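Local coordinates for protein mRNA transport regulator MTR2 (Candida albicans, PDB 1Q42) that takes part in mRNA export from the nucleus to the cytoplasm, acting with its partner Mex67 and adopting an NTF2-like fold, at residues Leu40-Thr45 against Glu56-Gln61; Thr98-His103 against Pro158-Trp163; Ser107-Leu112 against Val120-Ala125; Val166-Val171 against Asn184-Arg189. One frame throughout, in Å; residues are numbered along the deposited sequence.

Contact 1: residues Leu40-Thr45 against Glu56-Gln61; sequences LDLLYT and ESYATQ
The ring of Tyr-58 is met by Tyr-44 over one face and by the backbone of Leu-42 at its edge. Tyr-44 CB sits above the rim of that face, a CH-pi contact 4.2 Å from the Tyr-58 ring centroid. The Tyr-44 ring itself is turned 89° to it, in an offset edge-to-face pair. Its CD1 edge is directed at that face off-centre, near the root of the side chain, with Tyr-44 CD1 3.7 Å from Tyr-58 CB.

In the other direction Leu-42 O lies near the plane of the Tyr-58 ring and accepts a hydrogen bond from the phenol, with OH to O at 2.5 Å. The donor is tilted 22° from the carbonyl plane. Tyr-58 reaches the loop because its CG stands anti to the backbone N (chi1 172°), which swings the ring away from helix 55-59 and out along the side of Leu-42. The isobutyl group of Leu-42 runs back the opposite way: CD2 packs 4.0 Å from Tyr-58 CE1 and 3.6 Å from Gln-61 OE1. The amide of Gln-61 is fixed from its other end, NE2 donating to Ser-57 O at 2.7 Å in the helical turn before it.

Behind this, Arg-136 bonds both Tyr-58 OH and Leu-40 O, joining the phenol to the end of helix 29-40, while Leu-137 packs on both tyrosines. Because the phenol donates to Leu-42 O and also meets a guanidinium, the cation probably polarises the O-H and contributes to the shortness of the bond.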
# COMPACT_ATOMS: atom_id res chain seq x y z
N LEU A 40 -4.25 0.67 0.02
CA LEU A 40 -3.77 0.71 1.39
C LEU A 40 -4.79 1.34 2.33
O LEU A 40 -4.81 1.04 3.51
CB LEU A 40 -2.44 1.47 1.51
CG LEU A 40 -1.25 0.96 0.70
CD1 LEU A 40 -0.05 1.86 0.96
CD2 LEU A 40 -0.95 -0.51 1.00
N ASP A 41 -5.62 2.22 1.78
CA ASP A 41 -6.57 3.02 2.55
C ASP A 41 -7.97 2.39 2.59
O ASP A 41 -8.91 3.02 3.07
CB ASP A 41 -6.69 4.40 1.93
CG ASP A 41 -5.44 5.22 2.06
OD1 ASP A 41 -4.51 4.84 2.84
OD2 ASP A 41 -5.31 6.26 1.39
N LEU A 42 -8.09 1.17 2.09
CA LEU A 42 -9.39 0.52 1.92
C LEU A 42 -10.20 0.45 3.21
O LEU A 42 -9.73 -0.05 4.24
CB LEU A 42 -9.18 -0.88 1.34
CG LEU A 42 -10.40 -1.59 0.74
CD1 LEU A 42 -10.91 -0.85 -0.49
CD2 LEU A 42 -10.06 -3.02 0.38
N LEU A 43 -11.44 0.95 3.14
CA LEU A 43 -12.37 0.86 4.26
C LEU A 43 -13.02 -0.53 4.22
O LEU A 43 -13.41 -1.01 3.16
CB LEU A 43 -13.43 1.95 4.14
CG LEU A 43 -14.51 2.06 5.22
CD1 LEU A 43 -13.97 2.64 6.52
CD2 LEU A 43 -15.64 2.92 4.67
N TYR A 44 -13.09 -1.17 5.37
CA TYR A 44 -13.69 -2.49 5.48
C TYR A 44 -15.20 -2.32 5.49
O TYR A 44 -15.72 -1.56 6.30
CB TYR A 44 -13.25 -3.17 6.77
CG TYR A 44 -13.94 -4.48 7.04
CD1 TYR A 44 -13.58 -5.63 6.35
CD2 TYR A 44 -14.96 -4.57 7.99
CE1 TYR A 44 -14.21 -6.85 6.59
CE2 TYR A 44 -15.59 -5.78 8.24
CZ TYR A 44 -15.22 -6.91 7.54
OH TYR A 44 -15.85 -8.10 7.78
N THR A 45 -15.88 -3.01 4.58
CA THR A 45 -17.34 -3.03 4.55
C THR A 45 -17.81 -4.47 4.52
O THR A 45 -17.47 -5.24 3.62
CB THR A 45 -17.89 -2.20 3.35
OG1 THR A 45 -19.30 -2.41 3.22
CG2 THR A 45 -17.33 -2.68 2.01
N GLU A 56 -9.72 -12.43 5.83
CA GLU A 56 -8.93 -12.81 4.66
C GLU A 56 -9.32 -12.03 3.42
O GLU A 56 -8.43 -11.58 2.68
CB GLU A 56 -9.05 -14.31 4.38
CG GLU A 56 -8.19 -14.80 3.21
CD GLU A 56 -8.14 -16.32 3.12
OE1 GLU A 56 -9.16 -16.96 3.45
OE2 GLU A 56 -7.10 -16.87 2.72
N SER A 57 -10.62 -11.86 3.18
CA SER A 57 -11.09 -11.22 1.95
C SER A 57 -10.77 -9.73 1.92
O SER A 57 -10.65 -9.14 0.84
CB SER A 57 -12.60 -11.44 1.74
OG SER A 57 -13.38 -10.61 2.57
N TYR A 58 -10.63 -9.13 3.09
CA TYR A 58 -10.23 -7.73 3.21
C TYR A 58 -8.71 -7.58 3.10
O TYR A 58 -8.21 -6.76 2.33
CB TYR A 58 -10.67 -7.14 4.54
CG TYR A 58 -10.14 -5.76 4.83
CD1 TYR A 58 -10.61 -4.65 4.13
CD2 TYR A 58 -9.17 -5.55 5.80
CE1 TYR A 58 -10.12 -3.37 4.38
CE2 TYR A 58 -8.66 -4.28 6.06
CZ TYR A 58 -9.16 -3.19 5.36
OH TYR A 58 -8.69 -1.92 5.59
N ALA A 59 -8.00 -8.35 3.90
CA ALA A 59 -6.55 -8.23 3.96
C ALA A 59 -5.89 -8.50 2.61
O ALA A 59 -4.90 -7.84 2.27
CB ALA A 59 -6.00 -9.16 5.03
N THR A 60 -6.43 -9.44 1.82
CA THR A 60 -5.83 -9.77 0.53
C THR A 60 -6.00 -8.67 -0.53
O THR A 60 -5.36 -8.72 -1.57
CB THR A 60 -6.32 -11.14 -0.02
OG1 THR A 60 -7.74 -11.12 -0.17
CG2 THR A 60 -6.04 -12.25 0.96
N GLN A 61 -6.84 -7.69 -0.26
CA GLN A 61 -6.99 -6.54 -1.16
C GLN A 61 -6.01 -5.42 -0.85
O GLN A 61 -5.87 -4.50 -1.65
CB GLN A 61 -8.40 -5.97 -1.06
CG GLN A 61 -9.48 -6.94 -1.47
CD GLN A 61 -10.86 -6.37 -1.27
OE1 GLN A 61 -11.28 -5.48 -2.02
NE2 GLN A 61 -11.55 -6.85 -0.24

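Contact 2: residues Thr98-His103 against Pro158-Trp163; sequences TPLSSH and PIWGSW
Ser-101, whose backbone O lies 3.9 Å from Trp-160 CH2, turns its hydroxyl to the other side of the strand, where OG is hydrogen-bonded to both Asp-41 OD1 and Arg-136 NH2. The same Asp-41 oxygen also binds His-103 ND1, which ties this end of strand 101-113 to the residue that follows helix 29-40.

Across the contact itself there are no hydrogen bonds, and the indole of Trp-160 does most of the touching. Ser-102 CB stands over one face of its six-membered ring in a CH-pi contact, 3.9 Å from the centroid and 17° off the normal. Pro-158 CB packs on the opposite face, 4.0 Å above the plane, so the ring is sandwiched between the strand and its own loop. In the plane, at the edge, Leu-100 O comes to 3.4 Å from Trp-160 CZ3, and the side chain of Leu-100 reaches the CH2 corner with its CG at 4.1 Å.

Both segments are held by backbone bonds to strand 118-129 and the residues just after it: Leu-100 and Ser-102 pair with Asp-130 and Arg-128, Ile-159 and Gly-161 with Gln-131 and Phe-129. The contact thus spans the end of a strand of the NTF2-like sheet, and the two tryptophans pack on Arg-128 and reach strand 101-113, the outermost on this side of the sheet within the chain.

For Trp-160, chi1 of -61° sets CG anti to the carbonyl carbon and beside the backbone N, from where the long indole leans back toward the strand. Trp-163 does the same less closely, presenting the edge at CZ3 to Ser-102 O at 3.8 Å.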
# COMPACT_ATOMS: atom_id res chain seq x y z
N THR A 98 -2.31 -1.83 11.16
CA THR A 98 -2.38 -0.37 11.28
C THR A 98 -3.84 0.08 11.42
O THR A 98 -4.75 -0.57 10.93
CB THR A 98 -1.75 0.37 10.05
OG1 THR A 98 -2.46 0.07 8.83
CG2 THR A 98 -0.32 -0.07 9.79
N PRO A 99 -4.06 1.22 12.07
CA PRO A 99 -5.38 1.85 11.98
C PRO A 99 -5.64 2.24 10.54
O PRO A 99 -4.72 2.30 9.72
CB PRO A 99 -5.25 3.10 12.87
CG PRO A 99 -3.97 2.90 13.65
CD PRO A 99 -3.10 2.02 12.85
N LEU A 100 -6.90 2.52 10.23
CA LEU A 100 -7.25 2.94 8.89
C LEU A 100 -6.39 4.15 8.51
O LEU A 100 -6.17 5.01 9.34
CB LEU A 100 -8.72 3.34 8.82
CG LEU A 100 -9.27 3.71 7.44
CD1 LEU A 100 -9.11 2.54 6.47
CD2 LEU A 100 -10.72 4.13 7.55
N SER A 101 -5.95 4.18 7.27
CA SER A 101 -5.07 5.22 6.76
C SER A 101 -5.73 6.07 5.67
O SER A 101 -6.68 5.65 5.00
CB SER A 101 -3.80 4.58 6.21
OG SER A 101 -4.10 3.59 5.22
N SER A 102 -5.19 7.27 5.49
CA SER A 102 -5.59 8.16 4.41
C SER A 102 -4.33 8.85 3.85
O SER A 102 -3.76 9.73 4.50
CB SER A 102 -6.59 9.17 4.91
OG SER A 102 -6.92 10.13 3.90
N HIS A 103 -3.89 8.41 2.68
CA HIS A 103 -2.72 8.95 1.98
C HIS A 103 -3.16 10.02 0.99
O HIS A 103 -4.22 9.91 0.35
CB HIS A 103 -2.03 7.86 1.13
CG HIS A 103 -1.27 6.82 1.91
ND1 HIS A 103 -1.87 5.70 2.45
CD2 HIS A 103 0.05 6.71 2.20
CE1 HIS A 103 -0.95 4.95 3.04
NE2 HIS A 103 0.22 5.54 2.89
N PRO A 158 -14.05 7.85 11.39
CA PRO A 158 -12.61 7.93 11.66
C PRO A 158 -12.23 9.33 12.14
O PRO A 158 -12.76 10.32 11.63
CB PRO A 158 -11.95 7.59 10.31
CG PRO A 158 -13.00 7.92 9.29
CD PRO A 158 -14.33 7.70 9.95
N ILE A 159 -11.35 9.40 13.14
CA ILE A 159 -10.80 10.66 13.64
C ILE A 159 -9.34 10.73 13.20
O ILE A 159 -8.50 10.03 13.76
CB ILE A 159 -10.89 10.72 15.18
CG1 ILE A 159 -12.35 10.74 15.65
CG2 ILE A 159 -10.13 11.93 15.73
CD1 ILE A 159 -12.54 10.26 17.08
N TRP A 160 -9.04 11.57 12.23
CA TRP A 160 -7.70 11.59 11.65
C TRP A 160 -6.68 12.26 12.59
O TRP A 160 -6.96 13.29 13.19
CB TRP A 160 -7.72 12.29 10.29
CG TRP A 160 -8.59 11.58 9.29
CD1 TRP A 160 -9.67 12.10 8.63
CD2 TRP A 160 -8.46 10.23 8.85
NE1 TRP A 160 -10.21 11.15 7.79
CE2 TRP A 160 -9.49 9.99 7.91
CE3 TRP A 160 -7.57 9.19 9.14
CZ2 TRP A 160 -9.65 8.76 7.27
CZ3 TRP A 160 -7.73 7.96 8.50
CH2 TRP A 160 -8.76 7.76 7.57
N GLY A 161 -5.50 11.66 12.71
CA GLY A 161 -4.42 12.24 13.48
C GLY A 161 -3.51 13.15 12.65
O GLY A 161 -3.89 13.63 11.57
N SER A 162 -2.32 13.38 13.18
CA SER A 162 -1.31 14.24 12.54
C SER A 162 -0.71 13.59 11.30
O SER A 162 -0.62 12.35 11.20
CB SER A 162 -0.20 14.56 13.54
OG SER A 162 -0.72 15.26 14.67
N TRP A 163 -0.28 14.43 10.36
CA TRP A 163 0.39 13.97 9.14
C TRP A 163 1.77 13.37 9.40
O TRP A 163 2.61 13.95 10.13
CB TRP A 163 0.55 15.12 8.14
CG TRP A 163 -0.74 15.65 7.49
CD1 TRP A 163 -1.24 16.91 7.59
CD2 TRP A 163 -1.62 14.94 6.60
NE1 TRP A 163 -2.39 17.03 6.84
CE2 TRP A 163 -2.64 15.83 6.23
CE3 TRP A 163 -1.68 13.63 6.11
CZ2 TRP A 163 -3.70 15.47 5.38
CZ3 TRP A 163 -2.73 13.28 5.25
CH2 TRP A 163 -3.72 14.19 4.91

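Contact 3: residues Ser107-Leu112 against Val120-Ala125; sequences SYDGHL and VVHFSA
Asp-109 and His-122 face each other across a hydrogen-bonded antiparallel pair, their side chains on the same face of the sheet as those of Ser-107, His-111, Val-120 and Ser-124. The carboxylate comes up to the edge of the imidazole, Asp-109 OD2 standing 3.5 Å from His-122 ND1 near the ring plane, with the two flat groups turned 30° apart. This is a close approach rather than a hydrogen bond; any positive charge on the imidazole would probably be favoured by the acid. Asp-109 reaches across with chi1 at 60°, which sets CG between its own N and carbonyl carbon and leans the acid over the pair. Next along, Ser-107 OG lies 3.5 Å from Ser-124 CB, while Ser-124 OG turns to Asp-167 OD1 on the following strand.

On the other face, Tyr-108 and Phe-123 form a non-hydrogen-bonded pair and meet at their roots, CB to CB 3.6 Å. Their rings then part: Phe-123 packs on Leu-33 and Leu-37 of helix 29-40, and the Tyr-108 hydroxyl bonds Glu-30. Gly-110, opposite Val-121, brings its CA to 3.2 Å from Val-120 O.

The backbones exchange paired bonds at Asp-109/His-122 and His-111/Val-120, all 3.0 Å between N and O. At Ser-107/Ser-124 the bond from Ser-124 N to Ser-107 O is sound, while its return is weak. The arrangement is a regular antiparallel beta hairpin, forming the edge of the curved sheet of an NTF2-like fold, with one face packed on the helix.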
# COMPACT_ATOMS: atom_id res chain seq x y z
N SER A 107 3.82 14.27 -4.81
CA SER A 107 4.75 14.40 -5.94
C SER A 107 5.18 13.02 -6.40
O SER A 107 5.16 12.06 -5.63
CB SER A 107 6.00 15.21 -5.55
OG SER A 107 6.70 14.61 -4.47
N TYR A 108 5.56 12.91 -7.66
CA TYR A 108 6.12 11.67 -8.16
C TYR A 108 6.98 11.91 -9.40
O TYR A 108 6.92 12.97 -10.04
CB TYR A 108 4.99 10.69 -8.51
CG TYR A 108 4.08 11.19 -9.62
CD1 TYR A 108 4.31 10.83 -10.94
CD2 TYR A 108 3.00 12.03 -9.34
CE1 TYR A 108 3.47 11.29 -11.96
CE2 TYR A 108 2.17 12.50 -10.35
CZ TYR A 108 2.41 12.12 -11.66
OH TYR A 108 1.59 12.58 -12.67
N ASP A 109 7.79 10.92 -9.71
CA ASP A 109 8.53 10.90 -10.96
C ASP A 109 8.80 9.44 -11.32
O ASP A 109 9.01 8.61 -10.45
CB ASP A 109 9.82 11.71 -10.86
CG ASP A 109 10.75 11.19 -9.80
OD1 ASP A 109 11.57 10.31 -10.13
OD2 ASP A 109 10.74 11.59 -8.61
N GLY A 110 8.77 9.13 -12.60
CA GLY A 110 9.01 7.77 -13.02
C GLY A 110 9.81 7.74 -14.30
O GLY A 110 9.78 8.71 -15.05
N HIS A 111 10.51 6.63 -14.52
CA HIS A 111 11.32 6.41 -15.71
C HIS A 111 11.29 4.94 -16.06
O HIS A 111 11.44 4.10 -15.18
CB HIS A 111 12.79 6.74 -15.44
CG HIS A 111 13.08 8.19 -15.31
ND1 HIS A 111 13.17 9.03 -16.40
CD2 HIS A 111 13.33 8.96 -14.22
CE1 HIS A 111 13.46 10.25 -16.00
NE2 HIS A 111 13.56 10.24 -14.68
N LEU A 112 11.14 4.62 -17.34
CA LEU A 112 11.40 3.28 -17.81
C LEU A 112 12.90 2.98 -17.70
O LEU A 112 13.74 3.86 -17.96
CB LEU A 112 10.98 3.14 -19.27
CG LEU A 112 11.16 1.71 -19.76
CD1 LEU A 112 9.84 1.12 -20.20
CD2 LEU A 112 12.21 1.66 -20.86
N VAL A 120 10.88 2.37 -12.83
CA VAL A 120 11.08 2.80 -11.44
C VAL A 120 10.25 4.05 -11.19
O VAL A 120 10.32 5.00 -11.96
CB VAL A 120 12.53 3.18 -11.19
CG1 VAL A 120 12.69 3.85 -9.81
CG2 VAL A 120 13.41 1.99 -11.31
N VAL A 121 9.52 4.08 -10.09
CA VAL A 121 8.75 5.27 -9.72
C VAL A 121 9.08 5.64 -8.29
O VAL A 121 9.02 4.79 -7.40
CB VAL A 121 7.23 5.01 -9.74
CG1 VAL A 121 6.46 6.29 -9.39
CG2 VAL A 121 6.82 4.50 -11.04
N HIS A 122 9.41 6.91 -8.06
CA HIS A 122 9.55 7.44 -6.72
C HIS A 122 8.38 8.38 -6.47
O HIS A 122 8.06 9.21 -7.31
CB HIS A 122 10.87 8.21 -6.59
CG HIS A 122 10.95 9.03 -5.35
ND1 HIS A 122 10.56 10.36 -5.31
CD2 HIS A 122 11.33 8.71 -4.09
CE1 HIS A 122 10.71 10.82 -4.08
NE2 HIS A 122 11.20 9.84 -3.33
N PHE A 123 7.73 8.25 -5.32
CA PHE A 123 6.71 9.21 -4.97
C PHE A 123 6.76 9.55 -3.49
O PHE A 123 7.34 8.82 -2.69
CB PHE A 123 5.30 8.76 -5.43
CG PHE A 123 4.66 7.64 -4.63
CD1 PHE A 123 3.95 7.91 -3.47
CD2 PHE A 123 4.68 6.32 -5.09
CE1 PHE A 123 3.30 6.89 -2.77
CE2 PHE A 123 4.04 5.30 -4.38
CZ PHE A 123 3.35 5.61 -3.22
N SER A 124 6.22 10.72 -3.19
CA SER A 124 6.10 11.22 -1.83
C SER A 124 4.62 11.44 -1.56
O SER A 124 3.86 11.72 -2.48
CB SER A 124 6.89 12.52 -1.69
OG SER A 124 8.27 12.29 -2.00
N ALA A 125 4.21 11.25 -0.32
CA ALA A 125 2.83 11.49 0.11
C ALA A 125 2.84 11.94 1.55
O ALA A 125 3.89 11.87 2.23
CB ALA A 125 1.97 10.23 -0.04

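Contact 4: residues Val166-Val171 against Asn184-Arg189; sequences VDVNLV and NSMDYR
Val-171 O accepts two backbone donors from the facing segment 184-189, Asn-184 N at 2.8 Å and Ser-185 N at 3.3 Å, the second lying in the carbonyl plane on a lone pair. Ser-185 O in turn receives Val-171 N. Further along, Asn-169 and Asp-187 exchange two bonds of 2.9 Å between their backbone N and O atoms, and Asp-167 and Arg-189 form the next such pair. Asn-169 O has an additional donor, a water at 2.8 Å that also bonds Ser-185 OG.

The side chains of Asn-169 and Asp-187 lie alongside and point the same way. Asn-169 ND2 meets Asp-187 OD2 at 3.2 Å with a nearly straight N-H (166°), approaching from the anti side and 31° out of the carboxylate plane. The same oxygen makes a salt bridge with Arg-189 NH1 at 3.1 Å, and OD1 lies over a face of that guanidinium, so the negative charge of Asp-187 is probably balanced largely within its own strand.

The other face of the sheet is mainly apolar. Val-166 CG1 sits over one face of the Tyr-188 ring, 3.8 Å from the centroid, and Leu-170 CD2 packs on Met-186 CG. The phenol's polar end is satisfied by His-103 NE2, and Trp-95 meets the ring edge-to-face.

Asn-184 and Ser-185 opposite the single Val-171 form a classic beta bulge, here set in an antiparallel hairpin of the NTF2-like sheet where strand 183-192 turns a corner.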
# COMPACT_ATOMS: atom_id res chain seq x y z
N VAL A 166 5.73 10.21 3.98
CA VAL A 166 6.07 8.91 3.40
C VAL A 166 6.80 9.07 2.06
O VAL A 166 6.45 9.93 1.25
CB VAL A 166 4.80 8.06 3.14
CG1 VAL A 166 5.22 6.66 2.63
CG2 VAL A 166 3.99 7.91 4.38
N ASP A 167 7.83 8.26 1.84
CA ASP A 167 8.48 8.14 0.53
C ASP A 167 8.36 6.69 0.10
O ASP A 167 8.55 5.79 0.92
CB ASP A 167 9.97 8.50 0.64
CG ASP A 167 10.27 9.94 0.25
OD1 ASP A 167 9.33 10.76 0.09
OD2 ASP A 167 11.46 10.36 0.15
N VAL A 168 8.04 6.47 -1.16
CA VAL A 168 7.87 5.13 -1.66
C VAL A 168 8.63 5.00 -2.97
O VAL A 168 8.56 5.89 -3.82
CB VAL A 168 6.38 4.80 -1.91
CG1 VAL A 168 6.23 3.41 -2.47
CG2 VAL A 168 5.57 4.95 -0.66
N ASN A 169 9.37 3.91 -3.11
CA ASN A 169 10.03 3.55 -4.35
C ASN A 169 9.45 2.22 -4.84
O ASN A 169 9.43 1.25 -4.12
CB ASN A 169 11.54 3.40 -4.14
CG ASN A 169 12.22 4.72 -3.85
OD1 ASN A 169 12.14 5.66 -4.64
ND2 ASN A 169 12.90 4.79 -2.73
N LEU A 170 8.95 2.21 -6.07
CA LEU A 170 8.39 1.00 -6.68
C LEU A 170 9.18 0.66 -7.95
O LEU A 170 9.64 1.56 -8.66
CB LEU A 170 6.93 1.27 -7.10
CG LEU A 170 5.88 1.65 -6.06
CD1 LEU A 170 4.49 1.78 -6.75
CD2 LEU A 170 5.82 0.72 -4.89
N VAL A 171 9.35 -0.62 -8.23
CA VAL A 171 9.74 -1.08 -9.55
C VAL A 171 8.55 -1.90 -10.06
O VAL A 171 8.16 -2.88 -9.43
CB VAL A 171 11.03 -1.91 -9.52
CG1 VAL A 171 11.43 -2.30 -10.93
CG2 VAL A 171 12.15 -1.13 -8.83
N ASN A 184 7.05 -5.31 -8.72
CA ASN A 184 8.19 -6.19 -8.44
C ASN A 184 8.91 -5.88 -7.15
O ASN A 184 9.49 -6.76 -6.53
CB ASN A 184 9.21 -6.12 -9.58
CG ASN A 184 8.58 -6.43 -10.93
OD1 ASN A 184 8.36 -5.53 -11.75
ND2 ASN A 184 8.24 -7.68 -11.13
N SER A 185 8.90 -4.62 -6.75
CA SER A 185 9.51 -4.22 -5.49
C SER A 185 8.85 -2.97 -4.94
O SER A 185 8.42 -2.11 -5.69
CB SER A 185 11.03 -4.02 -5.64
OG SER A 185 11.36 -2.91 -6.43
N MET A 186 8.75 -2.92 -3.61
CA MET A 186 8.20 -1.77 -2.89
C MET A 186 9.08 -1.47 -1.69
O MET A 186 9.40 -2.35 -0.88
CB MET A 186 6.76 -2.02 -2.41
CG MET A 186 6.20 -0.89 -1.52
SD MET A 186 4.51 -1.18 -1.04
CE MET A 186 4.70 -2.46 0.16
N ASP A 187 9.50 -0.21 -1.60
CA ASP A 187 10.24 0.32 -0.47
C ASP A 187 9.35 1.44 0.08
O ASP A 187 9.22 2.48 -0.55
CB ASP A 187 11.61 0.82 -0.97
CG ASP A 187 12.30 1.76 -0.01
OD1 ASP A 187 12.13 1.66 1.22
OD2 ASP A 187 13.07 2.65 -0.42
N TYR A 188 8.73 1.20 1.23
CA TYR A 188 7.83 2.14 1.89
C TYR A 188 8.50 2.62 3.17
O TYR A 188 8.91 1.80 3.99
CB TYR A 188 6.51 1.42 2.20
CG TYR A 188 5.40 2.28 2.77
CD1 TYR A 188 4.35 2.73 1.98
CD2 TYR A 188 5.37 2.59 4.13
CE1 TYR A 188 3.33 3.50 2.52
CE2 TYR A 188 4.36 3.37 4.66
CZ TYR A 188 3.34 3.81 3.85
OH TYR A 188 2.32 4.60 4.38
N ARG A 189 8.62 3.93 3.35
CA ARG A 189 9.41 4.49 4.45
C ARG A 189 8.73 5.74 5.02
O ARG A 189 8.43 6.63 4.27
CB ARG A 189 10.79 4.86 3.92
CG ARG A 189 11.84 5.17 4.93
CD ARG A 189 13.22 5.31 4.33
NE ARG A 189 13.90 4.01 4.30
CZ ARG A 189 14.43 3.42 3.23
NH1 ARG A 189 14.43 3.98 2.01
NH2 ARG A 189 14.99 2.23 3.39
O HOH W 1 11.41 -0.60 -4.73

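From the N terminus, contact 1 comes first: it closes the short loop between helix 29-40 and helix 55-59. Contact 2 opens after helix 87-96, at the start of strand 101-113, and closes in the loop before strand 164-173, its segments 55 residues apart at their nearest ends. Contact 3, the hairpin of strands 101-113 and 118-129, falls entirely within that span. Contact 4 then follows in series, pairing 164-173 with 183-192. Contacts 3 and 4 share one sheet through the neighbouring strands 118-129 and 164-173, their centres about 9 Å apart. Contact 2 touches both contact 1 and contact 4, linking the helical side of the fold to the sheet.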